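Local structure of BugD (Bordetella pertussis Tohama I, 2F5X) at residues 111-116 / 233-238; 115-120 / 186-191; 258-263 / 282-287. The protein binds aspartic acid as a periplasmic solute receptor of the tripartite tricarboxylate transporter receptor family and probably hands such solutes to a membrane transporter. All blocks are in the same frame, centred on the assembly; numbering follows the deposited sequence.

Contact 1: 111-116 / 233-238; sequences VPMTII and FEVGIW
The carbonyl oxygen of V111 receives the shortest polar bond between 111-116 and 233-238, from I237 N at 2.8 Å, with a nearly straight N-H...O angle of 165°. The reciprocal bond, V111 N to I237 O at 3.0 Å, comes in differently: the donor stands well above the carbonyl plane, 60° out of it. V111 and I237 thus form an antiparallel hydrogen-bonded pair, and within these segments the regular pairing fades from there toward V235. I237 is also the centre of an inverse gamma turn, closed by a weak bond from W238 N to G236 O, so the second strand bends at the very residue that pairs.

Beyond that pair the contact passes to side chains. The selenomethionine M113 points toward segment 233-238, and a bend at chi3 (77°) turns its methyl aside. Its SE touches I237 CG1 at 3.6 Å and V235 CG1 at 3.8 Å, the chains meeting at a slant. The two backbones have spread apart here, and T211 spans the gap: its hydroxyl is hydrogen-bonded to both M113 N and V235 O.

The side chain of M113 lies about 5 Å from the bound aspartic acid, so M113 brings this packing close to the ligand, probably as second-shell support. Helix 150-162 covers it, with C154 on M113, M157 on V235 and the pocket residue A150 on I237, while strand 188-192 adds C190 against M113 and another pocket residue, Q192, against I237.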
loop_
_atom_site.group_PDB
_atom_site.type_symbol
_atom_site.label_atom_id
_atom_site.label_comp_id
_atom_site.label_asym_id
_atom_site.label_seq_id
_atom_site.Cartn_x
_atom_site.Cartn_y
_atom_site.Cartn_z
ATOM N N VAL A 111 -6.194 -3.068 2.403
ATOM C CA VAL A 111 -6.078 -2.017 3.426
ATOM C C VAL A 111 -6.718 -0.722 2.948
ATOM O O VAL A 111 -6.369 -0.224 1.880
ATOM C CB VAL A 111 -4.588 -1.764 3.794
ATOM C CG1 VAL A 111 -4.443 -0.818 5.006
ATOM C CG2 VAL A 111 -3.879 -3.101 4.078
ATOM N N PRO A 112 -7.620 -0.149 3.745
ATOM C CA PRO A 112 -8.237 1.130 3.380
ATOM C C PRO A 112 -7.316 2.295 3.712
ATOM O O PRO A 112 -6.324 2.126 4.434
ATOM C CB PRO A 112 -9.506 1.163 4.242
ATOM C CG PRO A 112 -9.133 0.377 5.488
ATOM C CD PRO A 112 -8.132 -0.665 5.032
HETATM N N MSE A 113 -7.631 3.463 3.172
HETATM C CA MSE A 113 -6.826 4.650 3.439
HETATM C C MSE A 113 -7.603 5.750 4.175
HETATM O O MSE A 113 -8.844 5.784 4.148
HETATM C CB MSE A 113 -6.190 5.150 2.143
HETATM C CG MSE A 113 -5.355 4.056 1.457
HETATM SE SE MSE A 113 -4.556 4.697 -0.152
HETATM C CE MSE A 113 -3.102 5.738 0.709
ATOM N N THR A 114 -6.852 6.618 4.851
ATOM C CA THR A 114 -7.389 7.770 5.561
ATOM C C THR A 114 -6.738 9.041 5.051
ATOM O O THR A 114 -5.513 9.085 4.883
ATOM C CB THR A 114 -7.080 7.675 7.077
ATOM O OG1 THR A 114 -5.673 7.426 7.264
ATOM C CG2 THR A 114 -7.787 6.466 7.701
ATOM N N ILE A 115 -7.555 10.070 4.822
ATOM C CA ILE A 115 -7.059 11.415 4.520
ATOM C C ILE A 115 -6.784 12.093 5.855
ATOM O O ILE A 115 -7.700 12.270 6.656
ATOM C CB ILE A 115 -8.106 12.233 3.716
ATOM C CG1 ILE A 115 -8.521 11.508 2.426
ATOM C CG2 ILE A 115 -7.600 13.688 3.447
ATOM C CD1 ILE A 115 -7.605 11.688 1.294
ATOM N N ILE A 116 -5.522 12.446 6.093
ATOM C CA ILE A 116 -5.110 13.038 7.362
ATOM C C ILE A 116 -4.295 14.308 7.136
ATOM O O ILE A 116 -3.803 14.566 6.032
ATOM C CB ILE A 116 -4.281 12.031 8.228
ATOM C CG1 ILE A 116 -2.986 11.599 7.508
ATOM C CG2 ILE A 116 -5.132 10.830 8.668
ATOM C CD1 ILE A 116 -2.024 10.818 8.423
ATOM N N PHE A 233 -15.033 7.539 -5.275
ATOM C CA PHE A 233 -13.722 7.710 -4.661
ATOM C C PHE A 233 -13.485 6.546 -3.708
ATOM O O PHE A 233 -13.742 6.648 -2.500
ATOM C CB PHE A 233 -13.625 9.045 -3.917
ATOM C CG PHE A 233 -12.213 9.486 -3.636
ATOM C CD1 PHE A 233 -11.693 10.609 -4.266
ATOM C CD2 PHE A 233 -11.403 8.779 -2.740
ATOM C CE1 PHE A 233 -10.393 11.037 -4.003
ATOM C CE2 PHE A 233 -10.095 9.187 -2.479
ATOM C CZ PHE A 233 -9.589 10.321 -3.111
ATOM N N GLU A 234 -13.001 5.442 -4.265
ATOM C CA GLU A 234 -12.785 4.224 -3.499
ATOM C C GLU A 234 -11.384 3.725 -3.778
ATOM O O GLU A 234 -10.982 3.600 -4.946
ATOM C CB GLU A 234 -13.823 3.162 -3.887
ATOM C CG GLU A 234 -15.212 3.407 -3.305
ATOM C CD GLU A 234 -16.340 3.086 -4.279
ATOM O OE1 GLU A 234 -16.140 2.241 -5.182
ATOM O OE2 GLU A 234 -17.439 3.673 -4.134
ATOM N N VAL A 235 -10.622 3.492 -2.707
ATOM C CA VAL A 235 -9.270 2.954 -2.815
ATOM C C VAL A 235 -9.058 1.908 -1.746
ATOM O O VAL A 235 -9.104 2.215 -0.547
ATOM C CB VAL A 235 -8.160 4.023 -2.600
ATOM C CG1 VAL A 235 -6.781 3.433 -2.943
ATOM C CG2 VAL A 235 -8.420 5.272 -3.407
ATOM N N GLY A 236 -8.827 0.675 -2.186
ATOM C CA GLY A 236 -8.426 -0.400 -1.296
ATOM C C GLY A 236 -7.061 -0.908 -1.713
ATOM O O GLY A 236 -6.867 -1.370 -2.854
ATOM N N ILE A 237 -6.102 -0.821 -0.797
ATOM C CA ILE A 237 -4.731 -1.186 -1.137
ATOM C C ILE A 237 -4.523 -2.671 -0.861
ATOM O O ILE A 237 -4.154 -3.074 0.252
ATOM C CB ILE A 237 -3.742 -0.275 -0.380
ATOM C CG1 ILE A 237 -3.981 1.200 -0.769
ATOM C CG2 ILE A 237 -2.275 -0.667 -0.661
ATOM C CD1 ILE A 237 -3.856 1.530 -2.269
ATOM N N TRP A 238 -4.810 -3.487 -1.872
ATOM C CA TRP A 238 -4.540 -4.912 -1.768
ATOM C C TRP A 238 -3.031 -5.117 -1.791
ATOM O O TRP A 238 -2.283 -4.292 -2.332
ATOM C CB TRP A 238 -5.221 -5.706 -2.897
ATOM C CG TRP A 238 -4.885 -5.206 -4.284
ATOM C CD1 TRP A 238 -5.591 -4.298 -5.026
ATOM C CD2 TRP A 238 -3.774 -5.609 -5.094
ATOM N NE1 TRP A 238 -4.978 -4.099 -6.244
ATOM C CE2 TRP A 238 -3.867 -4.900 -6.318
ATOM C CE3 TRP A 238 -2.704 -6.509 -4.914
ATOM C CZ2 TRP A 238 -2.930 -5.055 -7.352
ATOM C CZ3 TRP A 238 -1.771 -6.669 -5.950
ATOM C CH2 TRP A 238 -1.890 -5.936 -7.148
#

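Contact 2: 115-120 / 186-191; sequences IIARGD and VDLMCD
Antiparallel pairing within the mixed sheet, strand 102-117 against strand 188-192, brings I115, I116 and A117 opposite C190, M189 and L188. I116 and M189 are its hydrogen-bonded pair. I116 N reaches M189 O at 2.9 Å, arriving nearly along the C=O axis, and M189 N returns to I116 O at 2.9 Å. Their side chains run alongside each other in the same direction and end with I116 CD1 3.9 Å from the selenomethionine methyl CE of M189; M178 of helix 174-182 covers both. I115 and C190 occupy the other face, where I115 CD1 packs 3.7 Å from C190 SG, the sulfur that forms a disulfide with C154.

At R118 a salt-bridge network with D120 and D187 is added to the backbone pairing. R118 N still bonds to D187 O at 3.0 Å. The R118 side chain starts with CG between the backbone N and the carbonyl carbon (chi1 51°), then runs extended to NE beside D187. NE forms a salt bridge with D187 OD1 at 2.8 Å; OD1 lies near the guanidinium plane, while NE stands above the carboxylate plane, and the two planes are 67° apart. D120 OD1 takes NH1 at 2.8 Å, so one cation probably balances two carboxylates. D187 OD2 is also held by S141 N. A water accepts from R118 NH2 at 2.9 Å and gives a weak bond to D187 OD2.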
loop_
_atom_site.group_PDB
_atom_site.type_symbol
_atom_site.label_atom_id
_atom_site.label_comp_id
_atom_site.label_asym_id
_atom_site.label_seq_id
_atom_site.Cartn_x
_atom_site.Cartn_y
_atom_site.Cartn_z
ATOM N N ILE A 115 -7.555 10.070 4.822
ATOM C CA ILE A 115 -7.059 11.415 4.520
ATOM C C ILE A 115 -6.784 12.093 5.855
ATOM O O ILE A 115 -7.700 12.270 6.656
ATOM C CB ILE A 115 -8.106 12.233 3.716
ATOM C CG1 ILE A 115 -8.521 11.508 2.426
ATOM C CG2 ILE A 115 -7.600 13.688 3.447
ATOM C CD1 ILE A 115 -7.605 11.688 1.294
ATOM N N ILE A 116 -5.522 12.446 6.093
ATOM C CA ILE A 116 -5.110 13.038 7.362
ATOM C C ILE A 116 -4.295 14.308 7.136
ATOM O O ILE A 116 -3.803 14.566 6.032
ATOM C CB ILE A 116 -4.281 12.031 8.228
ATOM C CG1 ILE A 116 -2.986 11.599 7.508
ATOM C CG2 ILE A 116 -5.132 10.830 8.668
ATOM C CD1 ILE A 116 -2.024 10.818 8.423
ATOM N N ALA A 117 -4.131 15.092 8.197
ATOM C CA ALA A 117 -3.285 16.275 8.140
ATOM C C ALA A 117 -2.544 16.461 9.456
ATOM O O ALA A 117 -2.864 15.805 10.456
ATOM C CB ALA A 117 -4.120 17.511 7.814
ATOM N N ARG A 118 -1.559 17.358 9.450
ATOM C CA ARG A 118 -0.834 17.695 10.670
ATOM C C ARG A 118 -1.827 18.108 11.761
ATOM O O ARG A 118 -2.918 18.610 11.463
ATOM C CB ARG A 118 0.207 18.796 10.409
ATOM C CG ARG A 118 -0.305 20.044 9.692
ATOM C CD ARG A 118 0.790 21.106 9.536
ATOM N NE ARG A 118 0.422 22.219 8.671
ATOM C CZ ARG A 118 -0.183 23.330 9.081
ATOM N NH1 ARG A 118 -0.530 23.475 10.360
ATOM N NH2 ARG A 118 -0.448 24.301 8.205
ATOM N N GLY A 119 -1.455 17.849 13.014
ATOM C CA GLY A 119 -2.357 17.985 14.147
ATOM C C GLY A 119 -2.971 19.359 14.348
ATOM O O GLY A 119 -4.000 19.476 15.009
ATOM N N ASP A 120 -2.343 20.390 13.793
ATOM C CA ASP A 120 -2.839 21.757 13.915
ATOM C C ASP A 120 -3.350 22.352 12.602
ATOM O O ASP A 120 -3.518 23.573 12.492
ATOM C CB ASP A 120 -1.760 22.664 14.507
ATOM C CG ASP A 120 -0.541 22.779 13.620
ATOM O OD1 ASP A 120 -0.350 21.927 12.713
ATOM O OD2 ASP A 120 0.294 23.700 13.762
ATOM N N VAL A 186 5.191 18.888 6.756
ATOM C CA VAL A 186 4.359 18.692 5.573
ATOM C C VAL A 186 2.907 18.700 6.080
ATOM O O VAL A 186 2.672 18.430 7.267
ATOM C CB VAL A 186 4.758 17.383 4.809
ATOM C CG1 VAL A 186 4.400 16.125 5.626
ATOM C CG2 VAL A 186 4.121 17.333 3.422
ATOM N N ASP A 187 1.942 19.029 5.220
ATOM C CA ASP A 187 0.600 19.369 5.714
ATOM C C ASP A 187 -0.431 18.260 5.650
ATOM O O ASP A 187 -1.172 18.055 6.604
ATOM C CB ASP A 187 0.034 20.587 4.983
ATOM C CG ASP A 187 0.908 21.806 5.111
ATOM O OD1 ASP A 187 1.562 22.000 6.155
ATOM O OD2 ASP A 187 0.997 22.642 4.203
ATOM N N LEU A 188 -0.479 17.563 4.522
ATOM C CA LEU A 188 -1.623 16.721 4.167
ATOM C C LEU A 188 -1.127 15.408 3.580
ATOM O O LEU A 188 -0.119 15.396 2.881
ATOM C CB LEU A 188 -2.436 17.488 3.112
ATOM C CG LEU A 188 -3.720 16.906 2.535
ATOM C CD1 LEU A 188 -4.806 16.849 3.624
ATOM C CD2 LEU A 188 -4.160 17.762 1.351
HETATM N N MSE A 189 -1.817 14.300 3.872
HETATM C CA MSE A 189 -1.427 13.005 3.312
HETATM C C MSE A 189 -2.603 12.047 3.258
HETATM O O MSE A 189 -3.471 12.080 4.119
HETATM C CB MSE A 189 -0.335 12.385 4.198
HETATM C CG MSE A 189 0.182 11.045 3.735
HETATM SE SE MSE A 189 1.856 10.619 4.626
HETATM C CE MSE A 189 1.271 10.111 6.428
ATOM N N CYS A 190 -2.613 11.182 2.250
ATOM C CA CYS A 190 -3.484 10.010 2.265
ATOM C C CYS A 190 -2.619 8.807 2.529
ATOM O O CYS A 190 -1.623 8.604 1.840
ATOM C CB CYS A 190 -4.170 9.836 0.916
ATOM S SG CYS A 190 -5.517 8.616 0.877
ATOM N N ASP A 191 -2.985 8.004 3.523
ATOM C CA ASP A 191 -2.101 6.910 3.968
ATOM C C ASP A 191 -2.960 5.749 4.492
ATOM O O ASP A 191 -4.149 5.931 4.797
ATOM C CB ASP A 191 -1.109 7.483 4.996
ATOM C CG ASP A 191 -0.034 6.494 5.458
ATOM O OD1 ASP A 191 0.242 5.444 4.822
ATOM O OD2 ASP A 191 0.634 6.754 6.478
HETATM O O HOH W 1 -0.358 24.853 5.374
#

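Contact 3: 258-263 / 282-287; sequences SLQAGL and NEANPE
A284 gives up most surface here, its methyl group pressing against the last turns of helix 249-263 and its carbonyl reaching Q260. The methyl lies among three side chains of the helix: CB is 3.6 Å from L263 CD1, 3.7 Å from L259 CD2 and 3.7 Å from Q260 CG. L259 and L263, one turn apart on the same helix face, both reach the methyl; CG of L259 is placed there by a first torsion anti to the backbone N (chi1 175°). Both leucines also lean on V108 of strand 102-117, so A284 joins an apolar cluster that includes that strand.

Q260 covers the polar side of the same residue. Extended beyond CG, its chain carries NE2 to A284 O, a hydrogen bond of 2.8 Å with an N-H...O angle of 169°. The acceptor lies in the plane of the Q260 amide, whereas the donor stands 40° above the carbonyl plane of A284. One residue is therefore gripped twice, a side-chain-to-backbone hydrogen bond at O being added to the packing of the methyl.

The backbone of A284 forms an inverse gamma turn, with a weak bond from N285 N to E283 O, and leads directly into the next helix. There N285 is the N-cap, its OD1 accepting from A288 N, and P286 opens the first turn: a classic asparagine-capped, proline-led helix start.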
loop_
_atom_site.group_PDB
_atom_site.type_symbol
_atom_site.label_atom_id
_atom_site.label_comp_id
_atom_site.label_asym_id
_atom_site.label_seq_id
_atom_site.Cartn_x
_atom_site.Cartn_y
_atom_site.Cartn_z
ATOM N N SER A 258 2.451 -21.909 2.904
ATOM C CA SER A 258 2.923 -21.121 4.038
ATOM C C SER A 258 2.172 -19.798 4.136
ATOM O O SER A 258 1.802 -19.379 5.227
ATOM C CB SER A 258 4.430 -20.875 3.936
ATOM O OG SER A 258 5.136 -22.103 3.878
ATOM N N LEU A 259 1.940 -19.156 2.994
ATOM C CA LEU A 259 1.142 -17.934 2.966
ATOM C C LEU A 259 -0.275 -18.198 3.477
ATOM O O LEU A 259 -0.788 -17.449 4.310
ATOM C CB LEU A 259 1.111 -17.315 1.555
ATOM C CG LEU A 259 0.199 -16.088 1.382
ATOM C CD1 LEU A 259 0.624 -14.908 2.273
ATOM C CD2 LEU A 259 0.118 -15.662 -0.075
ATOM N N GLN A 260 -0.893 -19.280 3.007
ATOM C CA GLN A 260 -2.254 -19.596 3.438
ATOM C C GLN A 260 -2.319 -19.805 4.950
ATOM O O GLN A 260 -3.239 -19.324 5.616
ATOM C CB GLN A 260 -2.780 -20.816 2.690
ATOM C CG GLN A 260 -3.163 -20.458 1.265
ATOM C CD GLN A 260 -3.646 -21.638 0.456
ATOM O OE1 GLN A 260 -3.924 -22.717 1.004
ATOM N NE2 GLN A 260 -3.764 -21.438 -0.850
ATOM N N ALA A 261 -1.323 -20.498 5.486
ATOM C CA ALA A 261 -1.274 -20.739 6.922
ATOM C C ALA A 261 -1.030 -19.434 7.676
ATOM O O ALA A 261 -1.637 -19.188 8.718
ATOM C CB ALA A 261 -0.204 -21.756 7.248
ATOM N N GLY A 262 -0.146 -18.598 7.138
ATOM C CA GLY A 262 0.127 -17.291 7.723
ATOM C C GLY A 262 -1.105 -16.399 7.807
ATOM O O GLY A 262 -1.292 -15.681 8.789
ATOM N N LEU A 263 -1.942 -16.428 6.774
ATOM C CA LEU A 263 -3.148 -15.614 6.768
ATOM C C LEU A 263 -4.203 -16.169 7.702
ATOM O O LEU A 263 -4.975 -15.403 8.268
ATOM C CB LEU A 263 -3.737 -15.465 5.364
ATOM C CG LEU A 263 -2.888 -14.825 4.265
ATOM C CD1 LEU A 263 -3.769 -14.591 3.043
ATOM C CD2 LEU A 263 -2.228 -13.510 4.729
ATOM N N ASN A 282 -8.849 -16.510 1.798
ATOM C CA ASN A 282 -9.209 -17.511 0.807
ATOM C C ASN A 282 -8.751 -17.156 -0.609
ATOM O O ASN A 282 -9.119 -17.824 -1.580
ATOM C CB ASN A 282 -10.720 -17.767 0.831
ATOM C CG ASN A 282 -11.096 -19.056 0.122
ATOM O OD1 ASN A 282 -10.458 -20.086 0.325
ATOM N ND2 ASN A 282 -12.109 -18.994 -0.746
ATOM N N GLU A 283 -7.934 -16.113 -0.711
ATOM C CA GLU A 283 -7.420 -15.653 -1.998
ATOM C C GLU A 283 -5.897 -15.701 -2.065
ATOM O O GLU A 283 -5.286 -15.066 -2.935
ATOM C CB GLU A 283 -7.936 -14.239 -2.298
ATOM C CG GLU A 283 -9.443 -14.179 -2.500
ATOM C CD GLU A 283 -10.201 -14.076 -1.197
ATOM O OE1 GLU A 283 -9.681 -13.430 -0.260
ATOM O OE2 GLU A 283 -11.315 -14.644 -1.098
ATOM N N ALA A 284 -5.294 -16.478 -1.166
ATOM C CA ALA A 284 -3.846 -16.667 -1.144
ATOM C C ALA A 284 -3.441 -17.811 -2.082
ATOM O O ALA A 284 -2.950 -18.856 -1.653
ATOM C CB ALA A 284 -3.355 -16.908 0.291
ATOM N N ASN A 285 -3.681 -17.604 -3.372
ATOM C CA ASN A 285 -3.283 -18.567 -4.393
ATOM C C ASN A 285 -2.843 -17.815 -5.638
ATOM O O ASN A 285 -3.239 -16.649 -5.818
ATOM C CB ASN A 285 -4.406 -19.571 -4.701
ATOM C CG ASN A 285 -5.680 -18.905 -5.174
ATOM O OD1 ASN A 285 -5.773 -18.454 -6.314
ATOM N ND2 ASN A 285 -6.683 -18.867 -4.301
ATOM N N PRO A 286 -1.989 -18.433 -6.463
ATOM C CA PRO A 286 -1.426 -17.744 -7.636
ATOM C C PRO A 286 -2.482 -17.192 -8.583
ATOM O O PRO A 286 -2.331 -16.073 -9.082
ATOM C CB PRO A 286 -0.607 -18.846 -8.310
ATOM C CG PRO A 286 -0.142 -19.661 -7.139
ATOM C CD PRO A 286 -1.410 -19.785 -6.312
ATOM N N GLU A 287 -3.536 -17.961 -8.822
ATOM C CA GLU A 287 -4.573 -17.549 -9.770
ATOM C C GLU A 287 -5.303 -16.278 -9.341
ATOM O O GLU A 287 -5.603 -15.414 -10.173
ATOM C CB GLU A 287 -5.558 -18.693 -9.996
ATOM C CG GLU A 287 -4.923 -19.908 -10.671
ATOM C CD GLU A 287 -4.323 -20.938 -9.709
ATOM O OE1 GLU A 287 -4.270 -20.725 -8.470
ATOM O OE2 GLU A 287 -3.893 -21.999 -10.214
#

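Overall arrangement
Along the chain, strand 102-117 supplies the first segments of contacts 1 and 2, which share I115 and I116. The loop of contact 2 closes first, 65 residues after segment 115-120, at segment 186-191; that of contact 1 closes later, at strand 236-244, and spans it almost entirely. The two touch directly, T114 N probably bonding to D191 O, and strand 102-117 pairs with both 188-192 and 236-244 in one sheet. Contact 3 follows in series, with 18 residues between segments 258-263 and 282-287, joining helix 249-263 to the entry of helix 286-306. Its centre is about 34 Å from that of contact 2, across the chain's centre. Strands 102-117 and 236-244 probably link two lobes, as in other periplasmic binding proteins.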